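Local coordinates for protein tail component (Lactobacillus phage J-1, PDB 5LY8) that probably binds cell-surface carbohydrate of the host Lactobacillus as the second carbohydrate-binding module of the phage's evolved distal tail protein, at residues P159-Y162 with Y163-G166. Residues are numbered along the deposited sequence; the frame is centred on the assembly and turned at random.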
loop_
_atom_site.group_PDB
_atom_site.type_symbol
_atom_site.label_atom_id
_atom_site.label_comp_id
_atom_site.label_asym_id
_atom_site.label_seq_id
_atom_site.Cartn_x
_atom_site.Cartn_y
_atom_site.Cartn_z
ATOM N N PRO A 159 -0.022 15.322 11.311
ATOM C CA PRO A 159 0.300 15.846 12.650
ATOM C C PRO A 159 0.291 14.715 13.682
ATOM O O PRO A 159 -0.722 14.027 13.837
ATOM C CB PRO A 159 -0.786 16.898 12.899
ATOM C CG PRO A 159 -1.898 16.545 11.951
ATOM C CD PRO A 159 -1.231 15.948 10.742
ATOM N N ARG A 160 1.403 14.505 14.363
ATOM C CA ARG A 160 1.525 13.385 15.297
ATOM C C ARG A 160 0.582 13.371 16.482
ATOM O O ARG A 160 0.339 12.363 17.042
ATOM C CB ARG A 160 2.970 13.194 15.734
ATOM C CG ARG A 160 3.800 12.495 14.667
ATOM C CD ARG A 160 3.573 10.984 14.671
ATOM N NE ARG A 160 4.281 10.285 15.720
ATOM C CZ ARG A 160 3.908 9.100 16.195
ATOM N NH1 ARG A 160 2.787 8.529 15.772
ATOM N NH2 ARG A 160 4.629 8.492 17.088
ATOM N N ASN A 161 0.038 14.522 16.841
ATOM C CA ASN A 161 -0.914 14.576 17.932
ATOM C C ASN A 161 -2.225 13.938 17.566
ATOM O O ASN A 161 -2.923 13.467 18.425
ATOM C CB ASN A 161 -1.163 16.040 18.329
ATOM C CG ASN A 161 -2.123 16.185 19.472
ATOM O OD1 ASN A 161 -1.918 15.614 20.512
ATOM N ND2 ASN A 161 -3.196 16.921 19.252
ATOM N N TYR A 162 -2.564 13.999 16.293
ATOM C CA TYR A 162 -3.790 13.474 15.747
ATOM C C TYR A 162 -3.542 12.036 15.224
ATOM O O TYR A 162 -4.285 11.162 15.501
ATOM C CB TYR A 162 -4.301 14.395 14.634
ATOM C CG TYR A 162 -5.617 14.042 13.958
ATOM C CD1 TYR A 162 -6.802 14.603 14.379
ATOM C CD2 TYR A 162 -5.681 13.151 12.925
ATOM C CE1 TYR A 162 -8.012 14.278 13.793
ATOM C CE2 TYR A 162 -6.884 12.845 12.336
ATOM C CZ TYR A 162 -8.050 13.408 12.771
ATOM O OH TYR A 162 -9.226 13.102 12.150
ATOM N N TYR A 163 -2.465 11.874 14.478
ATOM C CA TYR A 163 -2.107 10.589 13.879
ATOM C C TYR A 163 -1.154 9.860 14.775
ATOM O O TYR A 163 0.059 9.839 14.554
ATOM C CB TYR A 163 -1.532 10.794 12.481
ATOM C CG TYR A 163 -2.581 11.277 11.522
ATOM C CD1 TYR A 163 -3.420 10.377 10.866
ATOM C CD2 TYR A 163 -2.733 12.631 11.249
ATOM C CE1 TYR A 163 -4.385 10.812 9.966
ATOM C CE2 TYR A 163 -3.685 13.079 10.328
ATOM C CZ TYR A 163 -4.509 12.162 9.692
ATOM O OH TYR A 163 -5.474 12.592 8.814
ATOM N N ARG A 164 -1.715 9.298 15.843
ATOM C CA ARG A 164 -0.949 8.623 16.880
ATOM C C ARG A 164 -0.612 7.203 16.458
ATOM O O ARG A 164 -1.226 6.649 15.536
ATOM C CB ARG A 164 -1.767 8.564 18.195
ATOM C CG ARG A 164 -2.021 9.936 18.847
ATOM C CD ARG A 164 -3.080 9.840 19.944
ATOM N NE ARG A 164 -2.938 10.882 20.966
ATOM C CZ ARG A 164 -3.930 11.333 21.734
ATOM N NH1 ARG A 164 -5.162 10.861 21.588
ATOM N NH2 ARG A 164 -3.701 12.278 22.637
ATOM N N ASP A 165 0.327 6.577 17.151
ATOM C CA ASP A 165 0.596 5.160 16.916
ATOM C C ASP A 165 -0.721 4.372 17.065
ATOM O O ASP A 165 -1.535 4.677 17.949
ATOM C CB ASP A 165 1.541 4.649 18.001
ATOM C CG ASP A 165 2.963 5.175 17.981
ATOM O OD1 ASP A 165 3.336 5.871 17.001
ATOM O OD2 ASP A 165 3.730 4.806 18.893
ATOM N N GLY A 166 -0.936 3.380 16.208
ATOM C CA GLY A 166 -2.134 2.574 16.375
ATOM C C GLY A 166 -2.645 1.952 15.107
ATOM O O GLY A 166 -1.889 1.707 14.172
#
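Bends at chi2 (-80°) and chi3 (-78°) fold Arg-160 back so that its guanidinium meets Asp-165, whose own CG lies beside its backbone N. Arg-160 NH1 and NH2 both close on one oxygen, Asp-165 OD1, with Arg-160 NH2 at 2.9 Å from it. Both nitrogens approach from the same face of the carboxylate, yet OD1 lies near the guanidinium plane, where N-H groups point. Arg-160 NH1 also donates to Tyr-163 O at 3.3 Å, on a lone pair in the carbonyl plane. Arginine's fan of donors thus serves side chain and backbone together; NE pairs with Asp-136.

At the loop's start, Pro-159 O accepts from Tyr-162 N and, nearly straight, from Tyr-163 N at 2.8 Å. Tyr-163 centres an inverse gamma turn, with a weak Arg-164 N to Tyr-162 O bond. The flat tyrosine rings pack edge to face, Tyr-162 CD2 over one face of Tyr-163, 3.3 Å from Tyr-163 CE2.

The Arg-160 side chain is about 8 Å from a magnesium ion, beyond its ligands Asp-130 and Glu-108. A carboxylate oxygen suits several donors: Arg-160 closes the loop through Asp-165 OD1, Thr-104 N ties it to the segment after strand 94-103, and together they would be expected to stabilise its negative charge.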